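Transcription regulator PadR N-terminal domain-containing protein (Streptococcus mutans, PDB 3L9F) probably acts as a dimeric PadR-family transcription regulator, binding DNA through its winged-helix N-terminal domain, and can bind magnesium. Local coordinates at residues F130-R133 with L134-N138; E151-E154 with R155-K159. All coordinates share one frame; numbering follows the deposited sequence.

Contact 1 (F130-R133 with L134-N138); sequences FLMR and LFFGN
Met132 meets Phe136 one helical turn later: its CG lies in the ring plane at the edge, 3.8 Å from Phe136 CD2. The sulfur approaches the same ring obliquely, Met132 SD standing 5.1 Å from the centre of the Phe136 ring and 72° off its normal, a Met-aromatic contact. With CG anti to the backbone N of Met132 (chi1 -174°), the side chain stands out across the helix, and the bend at chi2 keeps SD and CE near Phe136 CD2, the ring carbon nearest CG. Phe136 also packs on its neighbour: Phe135 CD2 sits over the middle of one face of the Phe136 ring, while Phe136 CE1 lies at the edge of the Phe135 ring. On another side of the turn, Phe130 CZ approaches Leu134 CD2 at 3.9 Å, and CE1 of the same ring meets Leu134 CD1 at the same separation, so the leucine fork spans two ring atoms.

These pairs ride on the end of helix 129-135, in the part of the chain that matches the C-terminal domain of virulence-activator-like PadR proteins. Phe135 N bonds to Leu131 O at 2.8 Å and Phe136 N to Met132 O at 2.9 Å, the last i to i+4 bonds before Phe136 departs from helical backbone angles. Gly137 N then turns back weakly to Leu134 O, 3.1 Å away; Leu134 O also hydrogen-bonds to Thr179 OG1 of the second subunit.

Farther out, the Arg133 guanidinium makes a salt bridge through NE to Asp129, donates from NH2 to Ser119 O of the second subunit and has a cation-pi contact with Tyr116 of that subunit. Leu134 packs on Leu145 and Leu148 of helix 142-172.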
ATOM      1  N   PHE A 130      -7.947  -5.083  -5.392  1.00 13.77           N
ATOM      2  CA  PHE A 130      -7.998  -6.102  -6.432  1.00 13.28           C
ATOM      3  C   PHE A 130      -7.781  -7.492  -5.833  1.00 15.17           C
ATOM      4  O   PHE A 130      -8.585  -8.398  -6.044  1.00 12.74           O
ATOM      5  CB  PHE A 130      -6.952  -5.841  -7.519  1.00 12.66           C
ATOM      6  CG  PHE A 130      -6.763  -6.997  -8.461  1.00 14.70           C
ATOM      7  CD1 PHE A 130      -7.737  -7.313  -9.402  1.00 12.60           C
ATOM      8  CD2 PHE A 130      -5.613  -7.769  -8.406  1.00 11.93           C
ATOM      9  CE1 PHE A 130      -7.563  -8.375 -10.263  1.00 14.52           C
ATOM     10  CE2 PHE A 130      -5.439  -8.832  -9.252  1.00 15.81           C
ATOM     11  CZ  PHE A 130      -6.417  -9.136 -10.190  1.00 14.03           C
ATOM     12  N   LEU A 131      -6.685  -7.666  -5.102  1.00 13.02           N
ATOM     13  CA  LEU A 131      -6.395  -8.976  -4.517  1.00 15.97           C
ATOM     14  C   LEU A 131      -7.507  -9.401  -3.556  1.00 14.48           C
ATOM     15  O   LEU A 131      -7.905 -10.569  -3.531  1.00 15.55           O
ATOM     16  CB  LEU A 131      -5.044  -8.964  -3.808  1.00 14.51           C
ATOM     17  CG  LEU A 131      -3.847  -8.773  -4.742  1.00 11.19           C
ATOM     18  CD1 LEU A 131      -2.572  -8.803  -3.920  1.00 13.75           C
ATOM     19  CD2 LEU A 131      -3.823  -9.863  -5.802  1.00 12.16           C
ATOM     20  N   MET A 132      -8.023  -8.444  -2.783  1.00 10.76           N
ATOM     21  CA  MET A 132      -9.097  -8.737  -1.841  1.00 13.15           C
ATOM     22  C   MET A 132     -10.287  -9.353  -2.576  1.00 14.57           C
ATOM     23  O   MET A 132     -10.857 -10.343  -2.116  1.00 11.88           O
ATOM     24  CB  MET A 132      -9.507  -7.463  -1.093  1.00 13.22           C
ATOM     25  CG  MET A 132     -10.513  -7.661   0.022  1.00 20.11           C
ATOM     26  SD  MET A 132     -12.231  -7.611  -0.550  1.00 22.48           S
ATOM     27  CE  MET A 132     -13.087  -7.442   1.024  1.00 19.22           C
ATOM     28  N   ARG A 133     -10.651  -8.776  -3.724  1.00 12.88           N
ATOM     29  CA  ARG A 133     -11.815  -9.250  -4.470  1.00 11.87           C
ATOM     30  C   ARG A 133     -11.613 -10.698  -4.883  1.00 18.39           C
ATOM     31  O   ARG A 133     -12.528 -11.518  -4.795  1.00 18.68           O
ATOM     32  CB  ARG A 133     -12.062  -8.400  -5.723  1.00 13.97           C
ATOM     33  CG  ARG A 133     -12.186  -6.911  -5.472  1.00 13.87           C
ATOM     34  CD  ARG A 133     -13.147  -6.595  -4.333  1.00 15.19           C
ATOM     35  NE  ARG A 133     -13.325  -5.152  -4.193  1.00 15.98           N
ATOM     36  CZ  ARG A 133     -14.254  -4.450  -4.836  1.00 17.00           C
ATOM     37  NH1 ARG A 133     -14.332  -3.140  -4.664  1.00 16.21           N
ATOM     38  NH2 ARG A 133     -15.106  -5.061  -5.650  1.00 14.55           N
ATOM     39  N   LEU A 134     -10.416 -11.013  -5.359  1.00 13.14           N
ATOM     40  CA  LEU A 134     -10.122 -12.392  -5.729  1.00 18.54           C
ATOM     41  C   LEU A 134     -10.076 -13.317  -4.503  1.00 17.28           C
ATOM     42  O   LEU A 134     -10.569 -14.446  -4.554  1.00 19.86           O
ATOM     43  CB  LEU A 134      -8.824 -12.474  -6.535  1.00 14.61           C
ATOM     44  CG  LEU A 134      -8.993 -12.401  -8.057  1.00 17.31           C
ATOM     45  CD1 LEU A 134      -9.703 -11.111  -8.467  1.00 16.44           C
ATOM     46  CD2 LEU A 134      -7.647 -12.521  -8.740  1.00 17.44           C
ATOM     47  N   PHE A 135      -9.498 -12.844  -3.399  1.00 15.29           N
ATOM     48  CA  PHE A 135      -9.410 -13.688  -2.207  1.00 14.10           C
ATOM     49  C   PHE A 135     -10.790 -14.079  -1.717  1.00 16.77           C
ATOM     50  O   PHE A 135     -11.017 -15.225  -1.315  1.00 14.52           O
ATOM     51  CB  PHE A 135      -8.628 -13.025  -1.069  1.00 15.44           C
ATOM     52  CG  PHE A 135      -8.279 -13.982   0.035  1.00 13.60           C
ATOM     53  CD1 PHE A 135      -7.104 -14.712  -0.020  1.00 15.94           C
ATOM     54  CD2 PHE A 135      -9.143 -14.179   1.106  1.00 13.19           C
ATOM     55  CE1 PHE A 135      -6.777 -15.610   0.981  1.00 15.11           C
ATOM     56  CE2 PHE A 135      -8.823 -15.076   2.109  1.00 21.13           C
ATOM     57  CZ  PHE A 135      -7.636 -15.795   2.045  1.00 16.09           C
ATOM     58  N   PHE A 136     -11.710 -13.121  -1.763  1.00 13.70           N
ATOM     59  CA  PHE A 136     -13.072 -13.335  -1.303  1.00 15.46           C
ATOM     60  C   PHE A 136     -14.003 -13.507  -2.500  1.00 20.79           C
ATOM     61  O   PHE A 136     -15.195 -13.235  -2.425  1.00 28.60           O
ATOM     62  CB  PHE A 136     -13.505 -12.159  -0.414  1.00 11.75           C
ATOM     63  CG  PHE A 136     -12.735 -12.067   0.877  1.00 14.50           C
ATOM     64  CD1 PHE A 136     -12.927 -12.998   1.876  1.00 16.05           C
ATOM     65  CD2 PHE A 136     -11.823 -11.052   1.086  1.00 12.63           C
ATOM     66  CE1 PHE A 136     -12.217 -12.922   3.057  1.00 15.79           C
ATOM     67  CE2 PHE A 136     -11.116 -10.964   2.274  1.00 13.49           C
ATOM     68  CZ  PHE A 136     -11.317 -11.907   3.260  1.00 16.05           C
ATOM     69  N   GLY A 137     -13.447 -13.990  -3.604  1.00 18.89           N
ATOM     70  CA  GLY A 137     -14.176 -14.042  -4.854  1.00 22.83           C
ATOM     71  C   GLY A 137     -14.732 -15.408  -5.203  1.00 32.40           C
ATOM     72  O   GLY A 137     -14.612 -15.859  -6.345  1.00 36.73           O
ATOM     73  N   ASN A 138     -15.351 -16.064  -4.227  1.00 32.49           N
ATOM     74  CA  ASN A 138     -15.936 -17.384  -4.457  1.00 42.80           C
ATOM     75  C   ASN A 138     -17.054 -17.339  -5.491  1.00 38.78           C
ATOM     76  O   ASN A 138     -17.140 -18.202  -6.360  1.00 49.38           O
ATOM     77  CB  ASN A 138     -16.460 -17.987  -3.149  1.00 42.36           C
TER

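Contact 2 (E151-E154 with R155-K159)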
ATOM      1  N   GLU A 151      -8.875  -5.459 -16.155  1.00 18.77           N
ATOM      2  CA  GLU A 151      -8.851  -4.087 -15.675  1.00 17.44           C
ATOM      3  C   GLU A 151      -7.613  -3.820 -14.829  1.00 20.12           C
ATOM      4  O   GLU A 151      -7.029  -2.737 -14.898  1.00 19.35           O
ATOM      5  CB  GLU A 151     -10.153  -3.744 -14.947  1.00 24.53           C
ATOM      6  CG  GLU A 151     -11.357  -3.846 -15.876  1.00 29.42           C
ATOM      7  CD  GLU A 151     -12.634  -3.301 -15.275  1.00 44.71           C
ATOM      8  OE1 GLU A 151     -12.596  -2.814 -14.126  1.00 50.61           O
ATOM      9  OE2 GLU A 151     -13.680  -3.355 -15.960  1.00 47.93           O
ATOM     10  N   GLU A 152      -7.192  -4.814 -14.056  1.00 18.35           N
ATOM     11  CA  GLU A 152      -5.977  -4.665 -13.264  1.00 18.87           C
ATOM     12  C   GLU A 152      -4.751  -4.656 -14.163  1.00 16.89           C
ATOM     13  O   GLU A 152      -3.801  -3.907 -13.921  1.00 19.38           O
ATOM     14  CB  GLU A 152      -5.852  -5.776 -12.222  1.00 19.18           C
ATOM     15  CG  GLU A 152      -4.507  -5.796 -11.501  1.00 16.17           C
ATOM     16  CD  GLU A 152      -4.401  -4.752 -10.401  1.00 18.41           C
ATOM     17  OE1 GLU A 152      -5.348  -3.960 -10.209  1.00 21.05           O
ATOM     18  OE2 GLU A 152      -3.357  -4.726  -9.724  1.00 23.34           O
ATOM     19  N   ILE A 153      -4.748  -5.499 -15.190  1.00 16.79           N
ATOM     20  CA  ILE A 153      -3.631  -5.485 -16.142  1.00 18.72           C
ATOM     21  C   ILE A 153      -3.488  -4.089 -16.749  1.00 16.99           C
ATOM     22  O   ILE A 153      -2.377  -3.557 -16.865  1.00 17.88           O
ATOM     23  CB  ILE A 153      -3.786  -6.540 -17.260  1.00 19.87           C
ATOM     24  CG1 ILE A 153      -3.621  -7.946 -16.691  1.00 23.68           C
ATOM     25  CG2 ILE A 153      -2.742  -6.328 -18.360  1.00 19.86           C
ATOM     26  CD1 ILE A 153      -3.926  -9.041 -17.687  1.00 21.72           C
ATOM     27  N   GLU A 154      -4.613  -3.484 -17.121  1.00 21.23           N
ATOM     28  CA  GLU A 154      -4.589  -2.131 -17.677  1.00 19.12           C
ATOM     29  C   GLU A 154      -4.047  -1.110 -16.678  1.00 21.16           C
ATOM     30  O   GLU A 154      -3.319  -0.186 -17.051  1.00 18.45           O
ATOM     31  CB  GLU A 154      -5.975  -1.726 -18.171  1.00 23.16           C
ATOM     32  CG  GLU A 154      -6.455  -2.575 -19.330  1.00 27.61           C
ATOM     33  CD  GLU A 154      -7.914  -2.330 -19.670  1.00 44.37           C
ATOM     34  OE1 GLU A 154      -8.536  -1.441 -19.043  1.00 44.49           O
ATOM     35  OE2 GLU A 154      -8.439  -3.030 -20.568  1.00 51.32           O
ATOM     36  N   ARG A 155      -4.390  -1.273 -15.406  1.00 15.90           N
ATOM     37  CA  ARG A 155      -3.880  -0.363 -14.396  1.00 18.06           C
ATOM     38  C   ARG A 155      -2.366  -0.476 -14.291  1.00 19.21           C
ATOM     39  O   ARG A 155      -1.667   0.539 -14.177  1.00 20.30           O
ATOM     40  CB  ARG A 155      -4.556  -0.592 -13.042  1.00 20.13           C
ATOM     41  CG  ARG A 155      -5.944   0.032 -12.962  1.00 26.96           C
ATOM     42  CD  ARG A 155      -6.479   0.044 -11.536  1.00 31.48           C
ATOM     43  NE  ARG A 155      -6.691  -1.309 -11.038  1.00 31.79           N
ATOM     44  CZ  ARG A 155      -7.847  -1.964 -11.123  1.00 31.42           C
ATOM     45  NH1 ARG A 155      -8.903  -1.382 -11.683  1.00 34.01           N
ATOM     46  NH2 ARG A 155      -7.947  -3.200 -10.650  1.00 23.55           N
ATOM     47  N   LYS A 156      -1.857  -1.705 -14.349  1.00 16.97           N
ATOM     48  CA  LYS A 156      -0.417  -1.916 -14.282  1.00 21.22           C
ATOM     49  C   LYS A 156       0.252  -1.317 -15.511  1.00 18.68           C
ATOM     50  O   LYS A 156       1.336  -0.752 -15.421  1.00 16.14           O
ATOM     51  CB  LYS A 156      -0.068  -3.398 -14.168  1.00 18.73           C
ATOM     52  CG  LYS A 156      -0.595  -4.069 -12.896  1.00 20.03           C
ATOM     53  CD  LYS A 156       0.113  -3.524 -11.660  1.00 24.15           C
ATOM     54  CE  LYS A 156      -0.233  -4.352 -10.431  1.00 30.49           C
ATOM     55  NZ  LYS A 156      -0.801  -5.662 -10.862  1.00 29.31           N
ATOM     56  N   GLU A 157      -0.395  -1.435 -16.662  1.00 20.11           N
ATOM     57  CA  GLU A 157       0.184  -0.871 -17.878  1.00 20.46           C
ATOM     58  C   GLU A 157       0.295   0.644 -17.790  1.00 17.34           C
ATOM     59  O   GLU A 157       1.323   1.224 -18.174  1.00 17.20           O
ATOM     60  CB  GLU A 157      -0.604  -1.321 -19.109  1.00 17.82           C
ATOM     61  CG  GLU A 157      -0.195  -2.708 -19.577  1.00 25.14           C
ATOM     62  CD  GLU A 157      -1.168  -3.326 -20.559  1.00 33.22           C
ATOM     63  OE1 GLU A 157      -2.328  -2.871 -20.621  1.00 28.51           O
ATOM     64  OE2 GLU A 157      -0.769  -4.283 -21.260  1.00 33.84           O
ATOM     65  N   GLU A 158      -0.750   1.281 -17.259  1.00 16.70           N
ATOM     66  CA  GLU A 158      -0.756   2.726 -17.070  1.00 20.83           C
ATOM     67  C   GLU A 158       0.370   3.164 -16.133  1.00 22.36           C
ATOM     68  O   GLU A 158       1.046   4.164 -16.384  1.00 18.92           O
ATOM     69  CB  GLU A 158      -2.095   3.182 -16.497  1.00 26.87           C
ATOM     70  CG  GLU A 158      -2.592   4.519 -17.049  1.00 38.99           C
ATOM     71  CD  GLU A 158      -1.576   5.647 -16.914  1.00 48.68           C
ATOM     72  OE1 GLU A 158      -0.775   5.851 -17.856  1.00 48.43           O
ATOM     73  OE2 GLU A 158      -1.587   6.338 -15.871  1.00 52.35           O
ATOM     74  N   LYS A 159       0.569   2.420 -15.049  1.00 15.11           N
ATOM     75  CA  LYS A 159       1.624   2.777 -14.091  1.00 14.92           C
ATOM     76  C   LYS A 159       3.023   2.559 -14.661  1.00 12.72           C
ATOM     77  O   LYS A 159       3.925   3.361 -14.431  1.00 13.48           O
ATOM     78  CB  LYS A 159       1.456   2.015 -12.773  1.00 18.33           C
ATOM     79  CG  LYS A 159       0.202   2.421 -12.016  1.00 22.42           C
ATOM     80  CD  LYS A 159      -0.039   1.519 -10.809  1.00 25.65           C
ATOM     81  CE  LYS A 159      -1.316   1.906 -10.083  1.00 22.14           C
ATOM     82  NZ  LYS A 159      -1.511   1.068  -8.870  1.00 39.23           N
TER
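Glu152 reaches forward to both Arg155 and Lys156 on the next turn of helix 142-172. Its CB already lies 3.7 Å from Arg155 NH2. CG, anti to the backbone N of Glu152 (chi1 172°), comes 3.8 Å from Lys156 NZ, and the bend at chi2 spreads the carboxylate between the two cations. At one tip, OE1 accepts from two nitrogens of Arg155: NH2 at 2.7 Å, nearly along the C-O axis, and NE at 3.1 Å, on the anti side and 33° out of the carboxylate plane. The arginine thus grips side-on with both donors on one oxygen, and the two flat groups stand 63° apart instead of coplanar. Glu151 O lies over the centre of one guanidinium face. At the other tip, OE2 takes Lys156 NZ at 3.0 Å, again on the anti side.

Tyr186 OH of the second subunit hydrogen-bonds to both Glu152 OE2 and Lys156 NZ, tying this network to the dimer interface. Glu152 and Ile153, in a part of helix 142-172 predicted to form a coiled coil, pack on Leu198 of helix 178-202. Two intrahelical salt bridges sharing one buried carboxylate would be expected to favour its ionised form and help offset the cost of burying its charge.

Contact 1 closes helix 129-135 and contact 2 lies in the helix that follows it, 142-172; their centres are about 17 Å apart, yet Phe130 of contact 1 touches two residues of contact 2. Phe130 CB rests 3.7 Å from Glu152 OE1 and 4.2 Å from Arg155 NH2, so the helix bearing the hydrophobic pairs of contact 1 packs against the ionic network of contact 2. Both contacts also meet the second subunit, consistent with a C-terminal region that serves dimerisation. Contact 1 lies away from the magnesium site, whereas the Arg155 side chain is about 9 Å from that of Asp68, a magnesium-binding residue, with no metal bound to this chain.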